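Local coordinates for quinonprotein alcohol dehydrogenase-like protein (Bacteroides thetaiotaomicron VPI-5482, PDB 4R5O) that is of unknown function but binds calcium and joins an immunoglobulin-like beta-sandwich to a seven-bladed beta-propeller of the YVTN repeat family, at residues H148-F153 against L193-G198; I205-L210 against N214-K219. All blocks are in the same frame, centred on the assembly; numbering follows the deposited sequence.

Contact 1 (H148-F153 against L193-G198); sequences HSNGKF and LNEQYG
The amide of Asn150 and the carboxylate of Glu195 are the flat groups that meet across the contact, their planes turned 50° apart: ND2 of Asn150 comes to 3.8 Å from CG of Glu195, while OD1 lies near CA of the same residue. Within the segments, CE1 of Phe153 lies over one face of the His148 ring, offset toward the rim, and CB of His148 sits at the edge of the Phe153 ring, in its plane; CG of Gln196 covers one face of the Tyr197 ring. Glu195 presents backbone and aliphatic stem to the amide. Its CG, anti to the carbonyl carbon (chi1 -54°), is set beside ND2, and the extended chain takes the carboxylate past the amide. Asn150 is modelled in two conformers, and the contact holds for the one described, in which OD1 is hydrogen-bonded to the hydroxyl of Tyr154.

Both partners are tight turns. Ser149 to Lys152 form a type I' beta turn, with Asn150 and Gly151 at its corners, both at positive phi. Opposite, Asn194 folds back in an Asx turn: OD1 accepts from the backbone N of Gln196 and, at 2.8 Å, from the N of Tyr197.

Just 107 Å² is buried between the segments. With van der Waals touch and no polar bond joining them, the two turns are surface neighbours, each shaped chiefly by its own internal bonds.

Contact 2 (I205-L210 against N214-K219); sequences IRRIDL and NNVRIK
Arg206 lays its guanidinium against Arg217, whose CD sits over one face, 4.0 Å from NH2 of Arg206; the two guanidinium planes are only 18° from parallel. At the edge, Arg206 NH1 donates to Asn215 OD1 over 3.0 Å with the oxygen in the guanidinium plane, though NH1 itself lies 27° out of the carbonyl plane of the Asn215 amide. The Arg206 chain, extended from CG to NE, runs alongside Asn215 to make that bond. The like charges are probably eased by Asp203, which forms a salt bridge with Arg206 NH2 and a long, weak ion pair with Arg217. With Arg206 replaced, an alanine here is likely to leave Asn215 OD1 without this donor and Asp203 without its salt-bridge mate.

On the other face of the hairpin Arg207 lies beside Val216, its CG anti to the backbone N (chi1 -179°) and the chain bent further out at chi3. CD1 of Ile218 reaches 3.5 Å from NH1 of Arg207, whose proper partners are the carbonyls of Leu256 and Ala259. Ile205 packs CD1 against CD of Lys219 at 3.9 Å.

Paired backbone bonds join Arg207 and Val216, and Asp209 N donates to Asn214 O at 2.9 Å. Near Ile205 the register slips: its O accepts from both Ile218 N and Lys219 N. This is a classic beta bulge in an antiparallel hairpin, here the two last strands of a four-stranded propeller blade.

In the fold
Contact 2 and half of contact 1 belong to one blade: strand 197-201, entered from the 193-198 loop, is the direct neighbour of strand 204-209, and the hairpin of contact 2 completes that four-stranded sheet with 215-220 at its edge. The backbone joins them, Gln196 O to Leu210 N at 2.8 Å and Gly198 O to Ile208 N at 2.9 Å. Contact 1 instead reaches across to the preceding sheet, so one contact lies between blades and the other within a blade. Their centres are 14 Å apart. The side chain of Asn194 lies about 11 Å from a bound calcium ion, and that of Ile205 about 11 Å from that of Asp252, a calcium-binding residue; both contacts lie near calcium sites without supplying their known ligands.

Contact 1 (H148-F153 against L193-G198)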
loop_
_atom_site.group_PDB
_atom_site.type_symbol
_atom_site.label_atom_id
_atom_site.label_comp_id
_atom_site.label_asym_id
_atom_site.label_seq_id
_atom_site.Cartn_x
_atom_site.Cartn_y
_atom_site.Cartn_z
ATOM N N HIS A 148 -3.270 -0.117 6.895
ATOM C CA HIS A 148 -4.382 0.717 6.547
ATOM C C HIS A 148 -5.217 0.905 7.825
ATOM O O HIS A 148 -5.861 -0.036 8.312
ATOM C CB HIS A 148 -5.162 0.099 5.371
ATOM C CG HIS A 148 -6.332 0.914 4.902
ATOM N ND1 HIS A 148 -7.288 0.367 4.070
ATOM C CD2 HIS A 148 -6.682 2.194 5.185
ATOM C CE1 HIS A 148 -8.178 1.327 3.869
ATOM N NE2 HIS A 148 -7.848 2.444 4.508
ATOM N N SER A 149 -5.127 2.117 8.410
ATOM C CA SER A 149 -5.840 2.470 9.637
ATOM C C SER A 149 -6.155 3.970 9.648
ATOM O O SER A 149 -5.400 4.740 9.057
ATOM C CB SER A 149 -5.006 2.073 10.849
ATOM O OG SER A 149 -5.761 2.101 12.048
ATOM N N ASN A 150 -7.263 4.384 10.297
ATOM C CA ASN A 150 -7.690 5.788 10.468
ATOM C C ASN A 150 -7.830 6.522 9.089
ATOM O O ASN A 150 -7.610 7.741 9.005
ATOM C CB ASN A 150 -6.669 6.550 11.377
ATOM C CG ASN A 150 -6.155 5.835 12.619
ATOM O OD1 ASN A 150 -4.955 5.903 12.937
ATOM N ND2 ASN A 150 -7.024 5.121 13.340
ATOM N N GLY A 151 -8.178 5.773 8.035
ATOM C CA GLY A 151 -8.282 6.304 6.679
ATOM C C GLY A 151 -6.946 6.684 6.060
ATOM O O GLY A 151 -6.920 7.468 5.101
ATOM N N LYS A 152 -5.825 6.113 6.592
ATOM C CA LYS A 152 -4.473 6.381 6.116
ATOM C C LYS A 152 -3.702 5.084 5.856
ATOM O O LYS A 152 -3.967 4.047 6.471
ATOM C CB LYS A 152 -3.685 7.240 7.153
ATOM C CG LYS A 152 -4.344 8.551 7.635
ATOM C CD LYS A 152 -4.493 9.600 6.523
ATOM C CE LYS A 152 -5.386 10.779 6.849
ATOM N NZ LYS A 152 -6.826 10.408 6.897
ATOM N N PHE A 153 -2.722 5.159 4.962
ATOM C CA PHE A 153 -1.777 4.092 4.722
ATOM C C PHE A 153 -0.501 4.454 5.445
ATOM O O PHE A 153 0.139 5.445 5.094
ATOM C CB PHE A 153 -1.526 3.801 3.233
ATOM C CG PHE A 153 -2.696 3.366 2.382
ATOM C CD1 PHE A 153 -3.585 2.394 2.840
ATOM C CD2 PHE A 153 -2.806 3.790 1.049
ATOM C CE1 PHE A 153 -4.638 1.946 2.025
ATOM C CE2 PHE A 153 -3.842 3.320 0.230
ATOM C CZ PHE A 153 -4.755 2.407 0.727
ATOM N N LEU A 193 -1.453 1.306 17.094
ATOM C CA LEU A 193 -2.107 1.098 18.388
ATOM C C LEU A 193 -3.490 1.716 18.415
ATOM O O LEU A 193 -4.429 1.094 18.935
ATOM C CB LEU A 193 -1.270 1.679 19.553
ATOM C CG LEU A 193 0.199 1.225 19.696
ATOM C CD1 LEU A 193 0.877 1.911 20.872
ATOM C CD2 LEU A 193 0.305 -0.232 19.879
ATOM N N ASN A 194 -3.608 2.951 17.886
ATOM C CA ASN A 194 -4.832 3.758 17.875
ATOM C C ASN A 194 -4.670 4.916 16.895
ATOM O O ASN A 194 -3.847 4.805 15.991
ATOM C CB ASN A 194 -5.160 4.260 19.297
ATOM C CG ASN A 194 -4.058 5.014 20.004
ATOM O OD1 ASN A 194 -3.323 5.817 19.415
ATOM N ND2 ASN A 194 -4.008 4.855 21.315
ATOM N N GLU A 195 -5.439 6.008 17.044
ATOM C CA GLU A 195 -5.369 7.150 16.125
ATOM C C GLU A 195 -4.136 7.996 16.337
ATOM O O GLU A 195 -3.695 8.687 15.403
ATOM C CB GLU A 195 -6.593 8.079 16.267
ATOM C CG GLU A 195 -7.972 7.456 16.127
ATOM C CD GLU A 195 -9.108 8.453 15.944
ATOM O OE1 GLU A 195 -8.842 9.674 15.833
ATOM O OE2 GLU A 195 -10.270 7.998 15.841
ATOM N N GLN A 196 -3.600 7.974 17.577
ATOM C CA GLN A 196 -2.504 8.832 17.978
ATOM C C GLN A 196 -1.121 8.126 17.904
ATOM O O GLN A 196 -0.135 8.796 17.594
ATOM C CB GLN A 196 -2.784 9.309 19.424
ATOM C CG GLN A 196 -1.779 10.311 20.051
ATOM C CD GLN A 196 -1.620 11.686 19.425
ATOM O OE1 GLN A 196 -2.337 12.098 18.500
ATOM N NE2 GLN A 196 -0.681 12.452 19.968
ATOM N N TYR A 197 -1.038 6.809 18.185
ATOM C CA TYR A 197 0.252 6.131 18.246
ATOM C C TYR A 197 0.334 4.847 17.466
ATOM O O TYR A 197 -0.642 4.124 17.310
ATOM C CB TYR A 197 0.578 5.782 19.708
ATOM C CG TYR A 197 0.758 6.994 20.589
ATOM C CD1 TYR A 197 1.914 7.763 20.518
ATOM C CD2 TYR A 197 -0.210 7.349 21.526
ATOM C CE1 TYR A 197 2.084 8.888 21.317
ATOM C CE2 TYR A 197 -0.038 8.460 22.352
ATOM C CZ TYR A 197 1.108 9.233 22.231
ATOM O OH TYR A 197 1.323 10.318 23.041
ATOM N N GLY A 198 1.567 4.542 17.080
ATOM C CA GLY A 198 1.966 3.299 16.425
ATOM C C GLY A 198 3.244 2.758 17.036
ATOM O O GLY A 198 3.842 3.395 17.903
#

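Contact 2 (I205-L210 against N214-K219)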
loop_
_atom_site.group_PDB
_atom_site.type_symbol
_atom_site.label_atom_id
_atom_site.label_comp_id
_atom_site.label_asym_id
_atom_site.label_seq_id
_atom_site.Cartn_x
_atom_site.Cartn_y
_atom_site.Cartn_z
ATOM N N ILE A 205 11.673 -1.987 20.500
ATOM C CA ILE A 205 10.348 -1.359 20.352
ATOM C C ILE A 205 10.475 0.162 20.407
ATOM O O ILE A 205 11.023 0.727 21.366
ATOM C CB ILE A 205 9.314 -1.839 21.422
ATOM C CG1 ILE A 205 9.246 -3.379 21.495
ATOM C CG2 ILE A 205 7.929 -1.198 21.184
ATOM C CD1 ILE A 205 8.557 -3.900 22.675
ATOM N N ARG A 206 9.890 0.816 19.391
ATOM C CA ARG A 206 9.799 2.269 19.281
ATOM C C ARG A 206 8.363 2.694 19.194
ATOM O O ARG A 206 7.621 2.108 18.410
ATOM C CB ARG A 206 10.557 2.797 18.057
ATOM C CG ARG A 206 12.007 2.446 18.013
ATOM C CD ARG A 206 12.455 2.617 16.597
ATOM N NE ARG A 206 13.872 2.317 16.421
ATOM C CZ ARG A 206 14.830 3.233 16.471
ATOM N NH1 ARG A 206 14.530 4.512 16.714
ATOM N NH2 ARG A 206 16.097 2.885 16.288
ATOM N N ARG A 207 7.960 3.696 19.988
ATOM C CA ARG A 207 6.627 4.281 19.879
ATOM C C ARG A 207 6.720 5.428 18.942
ATOM O O ARG A 207 7.614 6.246 19.103
ATOM C CB ARG A 207 6.060 4.712 21.248
ATOM C CG ARG A 207 4.640 5.308 21.153
ATOM C CD ARG A 207 4.099 5.787 22.481
ATOM N NE ARG A 207 4.920 6.839 23.081
ATOM C CZ ARG A 207 5.754 6.659 24.106
ATOM N NH1 ARG A 207 5.846 5.472 24.701
ATOM N NH2 ARG A 207 6.471 7.671 24.567
ATOM N N ILE A 208 5.836 5.507 17.971
ATOM C CA ILE A 208 5.827 6.634 17.035
ATOM C C ILE A 208 4.482 7.398 17.205
ATOM O O ILE A 208 3.422 6.782 17.353
ATOM C CB ILE A 208 6.092 6.189 15.545
ATOM C CG1 ILE A 208 6.207 7.427 14.589
ATOM C CG2 ILE A 208 5.095 5.115 15.028
ATOM C CD1 ILE A 208 6.978 7.213 13.321
ATOM N N ASP A 209 4.558 8.742 17.260
ATOM C CA ASP A 209 3.380 9.621 17.313
ATOM C C ASP A 209 2.896 9.780 15.887
ATOM O O ASP A 209 3.665 10.224 15.042
ATOM C CB ASP A 209 3.735 10.963 17.991
ATOM C CG ASP A 209 2.576 11.924 18.197
ATOM O OD1 ASP A 209 1.914 12.290 17.197
ATOM O OD2 ASP A 209 2.401 12.396 19.331
ATOM N N LEU A 210 1.665 9.380 15.585
ATOM C CA LEU A 210 1.157 9.386 14.200
ATOM C C LEU A 210 0.818 10.824 13.680
ATOM O O LEU A 210 0.469 10.962 12.506
ATOM C CB LEU A 210 -0.084 8.481 14.074
ATOM C CG LEU A 210 0.170 6.990 14.378
ATOM C CD1 LEU A 210 -1.083 6.180 14.267
ATOM C CD2 LEU A 210 1.238 6.401 13.481
ATOM N N ASN A 214 7.412 11.850 15.804
ATOM C CA ASN A 214 8.531 11.642 16.711
ATOM C C ASN A 214 8.443 10.230 17.233
ATOM O O ASN A 214 7.330 9.722 17.375
ATOM C CB ASN A 214 8.562 12.676 17.851
ATOM C CG ASN A 214 9.033 14.065 17.427
ATOM O OD1 ASN A 214 9.986 14.246 16.634
ATOM N ND2 ASN A 214 8.439 15.085 18.027
ATOM N N ASN A 215 9.590 9.571 17.453
ATOM C CA ASN A 215 9.602 8.205 17.969
ATOM C C ASN A 215 10.459 8.145 19.222
ATOM O O ASN A 215 11.371 8.946 19.398
ATOM C CB ASN A 215 10.067 7.160 16.931
ATOM C CG ASN A 215 11.530 7.150 16.631
ATOM O OD1 ASN A 215 12.317 6.392 17.235
ATOM N ND2 ASN A 215 11.915 7.961 15.673
ATOM N N VAL A 216 10.100 7.232 20.126
ATOM C CA VAL A 216 10.778 6.996 21.408
ATOM C C VAL A 216 11.181 5.553 21.399
ATOM O O VAL A 216 10.340 4.692 21.148
ATOM C CB VAL A 216 9.913 7.376 22.652
ATOM C CG1 VAL A 216 10.624 7.035 23.955
ATOM C CG2 VAL A 216 9.499 8.850 22.635
ATOM N N ARG A 217 12.459 5.286 21.642
ATOM C CA ARG A 217 12.985 3.931 21.702
ATOM C C ARG A 217 12.776 3.414 23.136
ATOM O O ARG A 217 13.523 3.767 24.041
ATOM C CB ARG A 217 14.455 3.937 21.253
ATOM C CG ARG A 217 15.006 2.587 20.933
ATOM C CD ARG A 217 16.358 2.672 20.268
ATOM N NE ARG A 217 16.836 1.321 19.967
ATOM C CZ ARG A 217 18.013 1.048 19.429
ATOM N NH1 ARG A 217 18.864 2.026 19.146
ATOM N NH2 ARG A 217 18.363 -0.208 19.190
ATOM N N ILE A 218 11.707 2.629 23.332
ATOM C CA ILE A 218 11.284 2.101 24.634
ATOM C C ILE A 218 12.121 0.888 25.025
ATOM O O ILE A 218 12.697 0.846 26.098
ATOM C CB ILE A 218 9.791 1.735 24.571
ATOM C CG1 ILE A 218 8.922 2.958 24.305
ATOM C CG2 ILE A 218 9.368 1.035 25.850
ATOM C CD1 ILE A 218 7.536 2.489 23.791
ATOM N N LYS A 219 12.175 -0.094 24.163
ATOM C CA LYS A 219 12.938 -1.308 24.394
ATOM C C LYS A 219 14.010 -1.396 23.323
ATOM O O LYS A 219 13.752 -1.165 22.136
ATOM C CB LYS A 219 12.000 -2.534 24.404
ATOM C CG LYS A 219 12.667 -3.860 24.763
ATOM C CD LYS A 219 11.626 -4.951 24.845
ATOM C CE LYS A 219 12.180 -6.278 25.285
ATOM N NZ LYS A 219 11.117 -7.323 25.354
#